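Local structure of AGR_L_2016p (Agrobacterium tumefaciens, 2GVH) at residues Ile218-Glu223 with Ser244-Thr249; Ala27-Ile32 with Thr161-Val166; Phe212-Glu217 with Glu251-Ala256; Thr64-Thr69 with Pro146-Glu151. The protein probably hydrolyses acyl-CoA thioesters to coenzyme A and a free carboxylic acid, and carries two hot-dog thioesterase domains in each chain. All blocks are in the same frame, centred on the assembly; numbering follows the deposited sequence.

Contact 1. Residues Ile218-Glu223 with Ser244-Thr249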
loop_
_atom_site.group_PDB
_atom_site.type_symbol
_atom_site.label_atom_id
_atom_site.label_comp_id
_atom_site.label_asym_id
_atom_site.label_seq_id
_atom_site.Cartn_x
_atom_site.Cartn_y
_atom_site.Cartn_z
ATOM N N ILE B 218 -11.974 2.174 11.683
ATOM C CA ILE B 218 -10.868 2.940 11.113
ATOM C C ILE B 218 -10.048 3.789 12.118
ATOM O O ILE B 218 -8.811 3.842 12.018
ATOM C CB ILE B 218 -11.380 3.792 9.887
ATOM C CG1 ILE B 218 -10.231 4.408 9.088
ATOM C CG2 ILE B 218 -12.403 4.857 10.328
ATOM C CD1 ILE B 218 -9.281 3.425 8.570
ATOM N N GLY B 219 -10.707 4.425 13.086
ATOM C CA GLY B 219 -9.989 5.246 14.078
ATOM C C GLY B 219 -9.360 4.468 15.234
ATOM O O GLY B 219 -9.179 5.008 16.355
ATOM N N GLU B 220 -9.021 3.202 14.980
ATOM C CA GLU B 220 -8.603 2.306 16.057
ATOM C C GLU B 220 -7.270 1.630 15.786
ATOM O O GLU B 220 -6.830 1.508 14.614
ATOM C CB GLU B 220 -9.672 1.228 16.321
ATOM C CG GLU B 220 -11.043 1.750 16.783
ATOM C CD GLU B 220 -12.079 0.655 17.029
ATOM O OE1 GLU B 220 -11.966 -0.462 16.474
ATOM O OE2 GLU B 220 -13.034 0.922 17.776
ATOM N N ILE B 221 -6.628 1.194 16.872
ATOM C CA ILE B 221 -5.500 0.282 16.720
ATOM C C ILE B 221 -5.919 -1.149 16.987
ATOM O O ILE B 221 -6.826 -1.382 17.783
ATOM C CB ILE B 221 -4.302 0.661 17.586
ATOM C CG1 ILE B 221 -4.714 0.800 19.055
ATOM C CG2 ILE B 221 -3.717 1.934 17.091
ATOM C CD1 ILE B 221 -3.633 0.428 19.994
ATOM N N VAL B 222 -5.316 -2.092 16.267
ATOM C CA VAL B 222 -5.397 -3.488 16.643
ATOM C C VAL B 222 -4.234 -3.801 17.595
ATOM O O VAL B 222 -3.164 -3.198 17.503
ATOM C CB VAL B 222 -5.304 -4.437 15.432
ATOM C CG1 VAL B 222 -6.553 -4.344 14.561
ATOM C CG2 VAL B 222 -4.045 -4.160 14.627
ATOM N N GLU B 223 -4.455 -4.740 18.505
ATOM C CA GLU B 223 -3.396 -5.281 19.345
ATOM C C GLU B 223 -3.435 -6.791 19.318
ATOM O O GLU B 223 -4.407 -7.377 19.746
ATOM C CB GLU B 223 -3.535 -4.789 20.782
ATOM C CG GLU B 223 -2.424 -5.237 21.666
ATOM C CD GLU B 223 -2.545 -4.650 23.081
ATOM O OE1 GLU B 223 -2.304 -3.437 23.264
ATOM O OE2 GLU B 223 -2.875 -5.401 24.016
ATOM N N SER B 244 -9.146 -4.509 19.849
ATOM C CA SER B 244 -9.153 -3.204 19.241
ATOM C C SER B 244 -9.142 -2.228 20.373
ATOM O O SER B 244 -9.613 -2.520 21.467
ATOM C CB SER B 244 -10.381 -2.995 18.375
ATOM O OG SER B 244 -11.560 -3.315 19.101
ATOM N N GLU B 245 -8.589 -1.059 20.098
ATOM C CA GLU B 245 -8.546 -0.003 21.058
ATOM C C GLU B 245 -8.817 1.286 20.319
ATOM O O GLU B 245 -8.225 1.548 19.261
ATOM C CB GLU B 245 -7.186 0.034 21.726
ATOM C CG GLU B 245 -7.028 1.134 22.777
ATOM C CD GLU B 245 -5.676 1.080 23.417
ATOM O OE1 GLU B 245 -5.259 -0.024 23.827
ATOM O OE2 GLU B 245 -5.026 2.132 23.504
ATOM N N ASN B 246 -9.734 2.076 20.870
ATOM C CA ASN B 246 -10.016 3.384 20.324
ATOM C C ASN B 246 -8.937 4.325 20.791
ATOM O O ASN B 246 -8.731 4.483 21.997
ATOM C CB ASN B 246 -11.374 3.890 20.788
ATOM C CG ASN B 246 -11.811 5.125 20.035
ATOM O OD1 ASN B 246 -11.315 6.229 20.280
ATOM N ND2 ASN B 246 -12.740 4.942 19.096
ATOM N N LEU B 247 -8.252 4.954 19.840
ATOM C CA LEU B 247 -7.112 5.784 20.171
ATOM C C LEU B 247 -7.445 6.947 21.111
ATOM O O LEU B 247 -6.731 7.193 22.068
ATOM C CB LEU B 247 -6.406 6.256 18.906
ATOM C CG LEU B 247 -5.317 5.297 18.382
ATOM C CD1 LEU B 247 -4.469 6.000 17.331
ATOM C CD2 LEU B 247 -4.413 4.740 19.501
ATOM N N LEU B 248 -8.548 7.633 20.859
ATOM C CA LEU B 248 -8.850 8.847 21.587
ATOM C C LEU B 248 -9.560 8.572 22.904
ATOM O O LEU B 248 -9.335 9.268 23.877
ATOM C CB LEU B 248 -9.655 9.811 20.712
ATOM C CG LEU B 248 -8.964 10.266 19.418
ATOM C CD1 LEU B 248 -9.928 10.995 18.460
ATOM C CD2 LEU B 248 -7.743 11.116 19.724
ATOM N N THR B 249 -10.406 7.546 22.933
ATOM C CA THR B 249 -11.195 7.238 24.135
ATOM C C THR B 249 -10.495 6.196 25.003
ATOM O O THR B 249 -10.604 6.241 26.227
ATOM C CB THR B 249 -12.637 6.730 23.802
ATOM O OG1 THR B 249 -12.592 5.358 23.362
ATOM C CG2 THR B 249 -13.301 7.595 22.709
#
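Ile-221 and Glu-245 hold the two strands together through a reciprocal pair of backbone hydrogen bonds: Ile-221 N to Glu-245 O at 2.9 Å, and Glu-245 N back to Ile-221 O at the same length. The same Ile-221 O also receives a CA-H...O contact from Ser-244 CA at 3.3 Å. Two carboxylates on the side of Ile-221 find their partners elsewhere in the fold. Glu-245 OE1 lies 4.5 Å from Glu-223 OE1, and the two like charges are probably reconciled by Arg-65 and Arg-252, each of which bridges to both, while Arg-68 bridges to Glu-245. On the other face, Glu-220 OE1 approaches Ser-244 CB, although its hydrogen-bond partner is Glu-217 N. These residues form the open end of the antiparallel hairpin 220-231/235-246, in the middle of the five-stranded sheet of the second hot-dog domain. Where the second strand ends, Asn-246 OD1 accepts from Thr-249 N at 3.1 Å, an Asx motif that turns the chain, with a weak bond from Leu-248 N besides. Packing follows the same register. Ile-221 lies side by side with the extended chain of Glu-245, its CG1 3.7 Å from Glu-245 CB and its CD1 beside the carboxyl carbon. With CG2 anti to its carbonyl carbon, Ile-221 turns that methyl to Leu-247 CD2 at 3.8 Å, the two side chains crossing at about a right angle.

Contact 2. Residues Ala27-Ile32 with Thr161-Val166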
loop_
_atom_site.group_PDB
_atom_site.type_symbol
_atom_site.label_atom_id
_atom_site.label_comp_id
_atom_site.label_asym_id
_atom_site.label_seq_id
_atom_site.Cartn_x
_atom_site.Cartn_y
_atom_site.Cartn_z
ATOM N N ALA B 27 3.545 3.476 29.582
ATOM C CA ALA B 27 3.525 2.135 28.970
ATOM C C ALA B 27 4.470 2.002 27.760
ATOM O O ALA B 27 4.798 2.989 27.107
ATOM C CB ALA B 27 2.084 1.753 28.575
ATOM N N THR B 28 4.899 0.784 27.463
ATOM C CA THR B 28 5.669 0.546 26.249
ATOM C C THR B 28 4.782 0.004 25.133
ATOM O O THR B 28 4.054 -0.960 25.328
ATOM C CB THR B 28 6.841 -0.409 26.493
ATOM O OG1 THR B 28 7.602 0.073 27.599
ATOM C CG2 THR B 28 7.773 -0.473 25.266
ATOM N N THR B 29 4.851 0.647 23.973
ATOM C CA THR B 29 4.108 0.221 22.794
ATOM C C THR B 29 5.061 -0.390 21.775
ATOM O O THR B 29 6.085 0.200 21.429
ATOM C CB THR B 29 3.409 1.408 22.146
ATOM O OG1 THR B 29 2.556 2.038 23.097
ATOM C CG2 THR B 29 2.586 0.965 20.957
ATOM N N ARG B 30 4.714 -1.559 21.267
ATOM C CA ARG B 30 5.579 -2.245 20.323
ATOM C C ARG B 30 4.898 -2.444 18.992
ATOM O O ARG B 30 3.734 -2.784 18.960
ATOM C CB ARG B 30 6.055 -3.571 20.919
ATOM C CG ARG B 30 6.281 -3.410 22.428
ATOM C CD ARG B 30 6.456 -4.727 23.175
ATOM N NE ARG B 30 7.871 -4.916 23.440
ATOM C CZ ARG B 30 8.457 -4.559 24.566
ATOM N NH1 ARG B 30 7.736 -4.026 25.542
ATOM N NH2 ARG B 30 9.752 -4.739 24.721
ATOM N N LEU B 31 5.632 -2.219 17.909
ATOM C CA LEU B 31 5.148 -2.395 16.536
ATOM C C LEU B 31 6.189 -3.223 15.791
ATOM O O LEU B 31 7.365 -2.896 15.824
ATOM C CB LEU B 31 5.049 -1.040 15.850
ATOM C CG LEU B 31 4.417 -0.885 14.472
ATOM C CD1 LEU B 31 3.764 0.488 14.393
ATOM C CD2 LEU B 31 5.416 -1.073 13.305
ATOM N N ILE B 32 5.769 -4.265 15.098
ATOM C CA ILE B 32 6.693 -5.227 14.586
ATOM C C ILE B 32 6.496 -5.407 13.101
ATOM O O ILE B 32 5.377 -5.599 12.650
ATOM C CB ILE B 32 6.590 -6.584 15.329
ATOM C CG1 ILE B 32 7.209 -6.436 16.706
ATOM C CG2 ILE B 32 7.405 -7.588 14.618
ATOM C CD1 ILE B 32 7.032 -7.584 17.659
ATOM N N THR B 161 3.189 -9.067 22.318
ATOM C CA THR B 161 2.064 -8.113 22.327
ATOM C C THR B 161 2.406 -7.006 21.339
ATOM O O THR B 161 3.324 -6.251 21.587
ATOM C CB THR B 161 1.941 -7.429 23.704
ATOM O OG1 THR B 161 1.681 -8.422 24.697
ATOM C CG2 THR B 161 0.851 -6.293 23.725
HETATM N N MSE B 162 1.702 -6.894 20.214
HETATM C CA MSE B 162 2.075 -5.886 19.210
HETATM C C MSE B 162 0.881 -5.111 18.691
HETATM O O MSE B 162 -0.214 -5.659 18.598
HETATM C CB MSE B 162 2.858 -6.526 18.082
HETATM C CG MSE B 162 1.979 -7.310 17.090
HETATM SE SE MSE B 162 3.097 -8.387 15.765
HETATM C CE MSE B 162 3.456 -9.459 16.930
ATOM N N VAL B 163 1.088 -3.843 18.346
ATOM C CA VAL B 163 0.004 -3.001 17.811
ATOM C C VAL B 163 0.289 -2.535 16.377
ATOM O O VAL B 163 1.387 -2.656 15.881
ATOM C CB VAL B 163 -0.297 -1.765 18.695
ATOM C CG1 VAL B 163 -0.440 -2.133 20.143
ATOM C CG2 VAL B 163 0.782 -0.762 18.540
ATOM N N GLU B 164 -0.730 -2.003 15.734
ATOM C CA GLU B 164 -0.613 -1.399 14.416
ATOM C C GLU B 164 -1.855 -0.534 14.279
ATOM O O GLU B 164 -2.863 -0.761 14.968
ATOM C CB GLU B 164 -0.574 -2.463 13.307
ATOM C CG GLU B 164 -0.310 -1.924 11.874
ATOM C CD GLU B 164 0.758 -0.819 11.789
ATOM O OE1 GLU B 164 0.455 0.350 12.118
ATOM O OE2 GLU B 164 1.896 -1.123 11.385
ATOM N N ILE B 165 -1.794 0.456 13.404
ATOM C CA ILE B 165 -2.967 1.274 13.148
ATOM C C ILE B 165 -3.754 0.629 12.041
ATOM O O ILE B 165 -3.185 -0.111 11.243
ATOM C CB ILE B 165 -2.557 2.664 12.738
ATOM C CG1 ILE B 165 -2.082 3.409 13.967
ATOM C CG2 ILE B 165 -3.727 3.429 12.140
ATOM C CD1 ILE B 165 -1.122 4.486 13.637
ATOM N N VAL B 166 -5.059 0.873 12.023
ATOM C CA VAL B 166 -5.947 0.448 10.953
ATOM C C VAL B 166 -5.913 1.492 9.822
ATOM O O VAL B 166 -6.254 2.657 10.018
ATOM C CB VAL B 166 -7.404 0.209 11.473
ATOM C CG1 VAL B 166 -8.377 -0.155 10.334
ATOM C CG2 VAL B 166 -7.443 -0.898 12.500
#
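Arg-30 and Val-163 join the first strands of the two five-stranded hot-dog sheets, 29-35 and 160-165, at the seam between the halves of the chain. The short segments cross at 75°, far from the alignment of neighbours in one sheet, and direct hydrogen bonding here is confined to a single link: Val-163 N donates to Arg-30 O at 2.9 Å, almost straight at 171°. The same carbonyl oxygen receives a CA-H...O contact from Met-162 CA at 3.5 Å. Each strand keeps its regular partner, 89-100 for the first and 220-231 for the second.

Apolar contacts flank this link. Thr-29 turns CG2 anti to its backbone N, and the methyl meets Val-163 CG2 at 3.5 Å, the two side chains at about a right angle. Ile-32 meets Met-162, a selenomethionine, whose SE lies 4.0 Å from Ile-32 CB; the Met-162 chain bends at chi3 (74°), setting CE near Ile-32 CD1. Tyr-185 and Ala-189 of helix 179-198 also touch this selenomethionine.

Mixed contacts involve the charged residues. The aliphatic part of Arg-30 runs past Thr-161 O, while its NE forms a salt bridge with Glu-92. Leu-31 CD1 rests 3.9 Å from Glu-164 OE2, an oxygen that bridges to Arg-57. The other oxygen, Glu-164 OE1, takes Ile-165 N on its anti lone pair.

Contact 3. Residues Phe212-Glu217 with Glu251-Ala256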
loop_
_atom_site.group_PDB
_atom_site.type_symbol
_atom_site.label_atom_id
_atom_site.label_comp_id
_atom_site.label_asym_id
_atom_site.label_seq_id
_atom_site.Cartn_x
_atom_site.Cartn_y
_atom_site.Cartn_z
ATOM N N PHE B 212 -15.452 -13.665 15.052
ATOM C CA PHE B 212 -15.238 -12.258 15.350
ATOM C C PHE B 212 -16.321 -11.750 16.253
ATOM O O PHE B 212 -17.481 -11.893 15.920
ATOM C CB PHE B 212 -15.240 -11.431 14.078
ATOM C CG PHE B 212 -14.013 -11.572 13.281
ATOM C CD1 PHE B 212 -12.904 -10.799 13.569
ATOM C CD2 PHE B 212 -13.952 -12.470 12.210
ATOM C CE1 PHE B 212 -11.740 -10.926 12.797
ATOM C CE2 PHE B 212 -12.805 -12.599 11.456
ATOM C CZ PHE B 212 -11.696 -11.838 11.752
ATOM N N ALA B 213 -15.949 -11.134 17.374
ATOM C CA ALA B 213 -16.969 -10.671 18.349
ATOM C C ALA B 213 -17.536 -9.319 17.972
ATOM O O ALA B 213 -18.715 -9.099 18.107
ATOM C CB ALA B 213 -16.430 -10.644 19.778
ATOM N N ARG B 214 -16.697 -8.409 17.503
ATOM C CA ARG B 214 -17.181 -7.138 16.968
ATOM C C ARG B 214 -16.326 -6.737 15.774
ATOM O O ARG B 214 -15.304 -7.342 15.519
ATOM C CB ARG B 214 -17.245 -6.032 18.052
ATOM C CG ARG B 214 -15.923 -5.450 18.470
ATOM C CD ARG B 214 -16.073 -4.376 19.587
ATOM N NE ARG B 214 -16.426 -3.018 19.142
ATOM C CZ ARG B 214 -15.660 -2.236 18.373
ATOM N NH1 ARG B 214 -14.479 -2.666 17.912
ATOM N NH2 ARG B 214 -16.087 -1.019 18.043
ATOM N N ALA B 215 -16.777 -5.739 15.030
ATOM C CA ALA B 215 -16.043 -5.249 13.884
ATOM C C ALA B 215 -15.103 -4.156 14.368
ATOM O O ALA B 215 -15.413 -3.431 15.337
ATOM C CB ALA B 215 -16.994 -4.736 12.823
ATOM N N ILE B 216 -13.957 -4.071 13.694
ATOM C CA ILE B 216 -12.900 -3.104 14.003
ATOM C C ILE B 216 -13.050 -1.878 13.123
ATOM O O ILE B 216 -13.194 -2.015 11.913
ATOM C CB ILE B 216 -11.496 -3.727 13.753
ATOM C CG1 ILE B 216 -11.281 -4.869 14.735
ATOM C CG2 ILE B 216 -10.380 -2.690 13.930
ATOM C CD1 ILE B 216 -10.303 -5.865 14.269
ATOM N N GLU B 217 -12.977 -0.696 13.743
ATOM C CA GLU B 217 -13.140 0.564 13.036
ATOM C C GLU B 217 -11.862 1.332 12.702
ATOM O O GLU B 217 -10.823 1.157 13.320
ATOM C CB GLU B 217 -14.137 1.446 13.775
ATOM C CG GLU B 217 -15.563 1.114 13.351
ATOM C CD GLU B 217 -16.573 1.349 14.433
ATOM O OE1 GLU B 217 -16.520 2.432 15.068
ATOM O OE2 GLU B 217 -17.431 0.456 14.628
ATOM N N GLU B 251 -11.099 2.839 24.587
ATOM C CA GLU B 251 -12.008 1.725 24.747
ATOM C C GLU B 251 -11.435 0.473 24.059
ATOM O O GLU B 251 -11.155 0.475 22.857
ATOM C CB GLU B 251 -13.372 2.092 24.164
ATOM C CG GLU B 251 -14.538 1.274 24.754
ATOM C CD GLU B 251 -15.878 1.533 24.062
ATOM O OE1 GLU B 251 -15.901 2.259 23.035
ATOM O OE2 GLU B 251 -16.902 0.998 24.573
ATOM N N ARG B 252 -11.236 -0.585 24.848
ATOM C CA ARG B 252 -10.750 -1.857 24.325
ATOM C C ARG B 252 -11.839 -2.904 24.311
ATOM O O ARG B 252 -12.734 -2.894 25.163
ATOM C CB ARG B 252 -9.640 -2.415 25.198
ATOM C CG ARG B 252 -8.701 -1.419 25.782
ATOM C CD ARG B 252 -7.559 -2.156 26.455
ATOM N NE ARG B 252 -6.455 -2.358 25.530
ATOM C CZ ARG B 252 -5.924 -3.528 25.197
ATOM N NH1 ARG B 252 -6.370 -4.659 25.718
ATOM N NH2 ARG B 252 -4.920 -3.557 24.339
ATOM N N HIS B 253 -11.745 -3.815 23.348
ATOM C CA HIS B 253 -12.600 -4.989 23.274
ATOM C C HIS B 253 -11.815 -6.092 22.622
ATOM O O HIS B 253 -11.084 -5.868 21.634
ATOM C CB HIS B 253 -13.816 -4.753 22.395
ATOM C CG HIS B 253 -14.758 -3.726 22.921
ATOM N ND1 HIS B 253 -15.014 -2.545 22.255
ATOM C CD2 HIS B 253 -15.509 -3.698 24.052
ATOM C CE1 HIS B 253 -15.882 -1.835 22.953
ATOM N NE2 HIS B 253 -16.197 -2.513 24.045
ATOM N N ILE B 254 -11.977 -7.289 23.173
ATOM C CA ILE B 254 -11.464 -8.487 22.534
ATOM C C ILE B 254 -12.265 -8.666 21.255
ATOM O O ILE B 254 -13.452 -8.466 21.235
ATOM C CB ILE B 254 -11.526 -9.714 23.485
ATOM C CG1 ILE B 254 -11.076 -11.012 22.793
ATOM C CG2 ILE B 254 -12.927 -9.843 24.139
ATOM C CD1 ILE B 254 -9.539 -11.223 22.745
ATOM N N THR B 255 -11.598 -9.000 20.175
ATOM C CA THR B 255 -12.236 -9.028 18.878
ATOM C C THR B 255 -12.287 -10.443 18.328
ATOM O O THR B 255 -13.299 -10.848 17.763
ATOM C CB THR B 255 -11.464 -8.124 17.903
ATOM O OG1 THR B 255 -11.714 -6.750 18.229
ATOM C CG2 THR B 255 -11.866 -8.369 16.460
ATOM N N ALA B 256 -11.200 -11.190 18.486
ATOM C CA ALA B 256 -11.076 -12.535 17.936
ATOM C C ALA B 256 -9.973 -13.317 18.618
ATOM O O ALA B 256 -9.002 -12.739 19.089
ATOM C CB ALA B 256 -10.796 -12.475 16.410
#
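Thr-255 is gripped by Ala-213, Phe-212 and Ile-216 of the loop, through its backbone and its methyl alike. Its carbonyl oxygen accepts from Ala-213 N in a nearly straight bond (2.7 Å, 174°) and also meets Phe-212 CA at 3.4 Å in a CA-H...O contact. The side chain holds CG2 anti to the backbone N, and this methyl is shared by several neighbours: Ile-216 CD1 and Arg-214 O each approach it to 3.7 Å, and the Phe-212 ring offers it an edge, CD1 lying 3.9 Å from CG2 with the methyl close to the ring plane. Ala-256 CB adds a second contact at Phe-212 CD1, at the same distance. The loop 212-217 thus closes over strand 252-264 as it travels from strand 202-211 to strand 220-231 in the second hot-dog domain. Thr-255 and Ala-256 both stand opposite Leu-242 of strand 235-246, a classic beta bulge in strand 252-264. Ala-182 and Ile-183 of helix 179-198 pack against Phe-212, whose backbone also hydrogen-bonds to a neighbouring subunit.

Toward the solvent side the fit is looser and more polar. Arg-214 crosses His-253 at about a right angle, its CD 3.4 Å from His-253 ND1, and that ring nitrogen lies over one face of the guanidinium, the two planes 26° apart. Arg-214 NE and His-253 ND1 are close but do not make a hydrogen bond. The ion pairs of Arg-214 are long: NH2 stands 4.0 Å from Glu-217 OE2, with the oxygen well out of the guanidinium plane, and a weak one reaches Glu-220.

Contact 4. Residues Thr64-Thr69 with Pro146-Glu151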
loop_
_atom_site.group_PDB
_atom_site.type_symbol
_atom_site.label_atom_id
_atom_site.label_comp_id
_atom_site.label_asym_id
_atom_site.label_seq_id
_atom_site.Cartn_x
_atom_site.Cartn_y
_atom_site.Cartn_z
ATOM N N THR B 64 -0.561 9.018 21.731
ATOM C CA THR B 64 -2.012 9.113 21.684
ATOM C C THR B 64 -2.640 8.295 22.806
ATOM O O THR B 64 -3.638 8.683 23.391
ATOM C CB THR B 64 -2.566 8.696 20.337
ATOM O OG1 THR B 64 -1.788 9.292 19.277
ATOM C CG2 THR B 64 -4.015 9.158 20.233
ATOM N N ARG B 65 -2.023 7.170 23.122
ATOM C CA ARG B 65 -2.497 6.316 24.192
ATOM C C ARG B 65 -2.310 7.014 25.505
ATOM O O ARG B 65 -3.046 6.776 26.448
ATOM C CB ARG B 65 -1.688 5.032 24.257
ATOM C CG ARG B 65 -2.180 3.904 23.390
ATOM C CD ARG B 65 -1.359 2.657 23.686
ATOM N NE ARG B 65 -2.158 1.450 23.542
ATOM C CZ ARG B 65 -1.668 0.221 23.361
ATOM N NH1 ARG B 65 -0.361 -0.003 23.300
ATOM N NH2 ARG B 65 -2.508 -0.795 23.226
ATOM N N PHE B 66 -1.279 7.839 25.574
ATOM C CA PHE B 66 -0.955 8.486 26.805
ATOM C C PHE B 66 -1.921 9.629 27.067
ATOM O O PHE B 66 -2.530 9.707 28.146
ATOM C CB PHE B 66 0.478 9.012 26.801
ATOM C CG PHE B 66 0.868 9.685 28.117
ATOM C CD1 PHE B 66 1.174 8.919 29.234
ATOM C CD2 PHE B 66 0.884 11.075 28.235
ATOM C CE1 PHE B 66 1.523 9.525 30.452
ATOM C CE2 PHE B 66 1.224 11.710 29.465
ATOM C CZ PHE B 66 1.542 10.941 30.567
ATOM N N GLY B 67 -2.064 10.511 26.070
ATOM C CA GLY B 67 -2.822 11.754 26.278
ATOM C C GLY B 67 -4.234 11.701 25.757
ATOM O O GLY B 67 -4.989 12.613 25.990
ATOM N N ARG B 68 -4.564 10.644 25.006
ATOM C CA ARG B 68 -5.912 10.441 24.487
ATOM C C ARG B 68 -6.417 11.722 23.816
ATOM O O ARG B 68 -7.437 12.300 24.226
ATOM C CB ARG B 68 -6.857 9.988 25.627
ATOM C CG ARG B 68 -6.498 8.632 26.306
ATOM C CD ARG B 68 -6.570 7.478 25.317
ATOM N NE ARG B 68 -6.076 6.198 25.837
ATOM C CZ ARG B 68 -5.880 5.113 25.070
ATOM N NH1 ARG B 68 -6.127 5.166 23.774
ATOM N NH2 ARG B 68 -5.437 3.970 25.581
ATOM N N THR B 69 -5.669 12.182 22.815
ATOM C CA THR B 69 -5.964 13.434 22.108
ATOM C C THR B 69 -5.159 13.408 20.822
ATOM O O THR B 69 -4.234 12.635 20.737
ATOM C CB THR B 69 -5.589 14.670 22.975
ATOM O OG1 THR B 69 -6.114 15.863 22.383
ATOM C CG2 THR B 69 -4.076 14.797 23.150
ATOM N N PRO B 146 -1.374 14.579 31.202
ATOM C CA PRO B 146 -1.285 14.102 32.574
ATOM C C PRO B 146 0.166 14.123 33.060
ATOM O O PRO B 146 1.073 13.960 32.245
ATOM C CB PRO B 146 -1.793 12.653 32.487
ATOM C CG PRO B 146 -1.731 12.283 31.044
ATOM C CD PRO B 146 -1.792 13.532 30.246
ATOM N N GLU B 147 0.377 14.371 34.367
ATOM C CA GLU B 147 1.690 14.076 34.979
ATOM C C GLU B 147 2.206 12.666 34.549
ATOM O O GLU B 147 1.526 11.661 34.794
ATOM C CB GLU B 147 1.604 14.155 36.497
ATOM C CG GLU B 147 2.954 14.126 37.197
ATOM C CD GLU B 147 2.865 14.377 38.724
ATOM O OE1 GLU B 147 2.283 15.412 39.185
ATOM O OE2 GLU B 147 3.406 13.527 39.471
ATOM N N LEU B 148 3.377 12.612 33.896
ATOM C CA LEU B 148 4.080 11.327 33.597
ATOM C C LEU B 148 4.749 10.810 34.873
ATOM O O LEU B 148 5.392 11.586 35.592
ATOM C CB LEU B 148 5.150 11.487 32.499
ATOM C CG LEU B 148 6.171 10.354 32.187
ATOM C CD1 LEU B 148 5.570 8.962 32.095
ATOM C CD2 LEU B 148 6.998 10.570 30.884
ATOM N N LEU B 149 4.583 9.514 35.157
ATOM C CA LEU B 149 5.350 8.825 36.235
ATOM C C LEU B 149 6.056 7.573 35.651
ATOM O O LEU B 149 5.767 7.172 34.505
ATOM C CB LEU B 149 4.476 8.500 37.477
ATOM C CG LEU B 149 3.035 7.983 37.293
ATOM N N THR B 150 6.965 6.980 36.433
ATOM C CA THR B 150 7.836 5.895 35.956
ATOM C C THR B 150 7.064 4.640 35.537
ATOM O O THR B 150 6.153 4.185 36.247
ATOM C CB THR B 150 8.913 5.519 37.005
ATOM O OG1 THR B 150 9.624 6.700 37.410
ATOM C CG2 THR B 150 9.913 4.481 36.451
ATOM N N GLU B 151 7.427 4.115 34.368
ATOM C CA GLU B 151 6.920 2.831 33.897
ATOM C C GLU B 151 7.284 1.763 34.911
ATOM O O GLU B 151 8.434 1.699 35.351
ATOM C CB GLU B 151 7.551 2.470 32.552
#
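Phe-66 and Pro-146 reach toward each other tip to tip, fastening the last turn of helix 49-67, the long helix of the first hot-dog domain, to the connection that leads on to the second domain. Phe-66 sets CG anti to its backbone N (chi1 -179°), and the ring extends from the helix toward 146-148. The proline ring answers with CG and CD: Pro-146 CG is 3.4 Å from Phe-66 CE2, and Pro-146 CD lies 3.6 Å from the same ring carbon. Pro-146 CG comes in obliquely to the plane of the aromatic ring. The backbone of the connection then continues past the end of the ring. Pro-146 O comes to 3.5 Å from Phe-66 CZ, while Glu-147 O stands at the ring edge, near its plane, at 4.3 Å from CZ. Leu-148 follows with its CB 4.1 Å from CZ. Gln-24 touches both Phe-66 and Pro-146; it belongs to strand 24-25, which runs parallel to the short strand 148-149, and the N-terminal strand and the connection therefore meet beside this helix end.

The helix stops here in a defined way. Arg-68 N still bonds to Thr-64 O, but Arg-68 itself takes a positive phi (49°) and leaves the helical conformation. Its guanidinium turns back so that Arg-65 CA sits over the centre of one face, 3.7 Å above the plane, while NH1 goes on to Leu-247 O. On the proline side, Gly-67 offers only backbone, its CA 4.5 Å from Pro-146 CD.

How the contacts relate
The four contacts show how two hot-dog domains are fused in one chain. Contacts 1 and 3, with centres about 10 Å apart, belong to the sheet of the second domain; contact 4 lies on the helix of the first, and contact 2 spans the seam, its centre about 3 Å from the centre of the chain. Arg-65 of contact 4 ties the halves together: its NH2 lies 2.6 Å from Glu-223 OE1 of contact 1. Arg-252 of contact 3 serves the same glutamate, with NH2 2.8 Å from Glu-223 OE2. Contact 1 meets contact 2 through Val-222 N and Glu-164 O, 3.1 Å apart. The Glu-164 side chain is about 12 Å from the bound sodium ion.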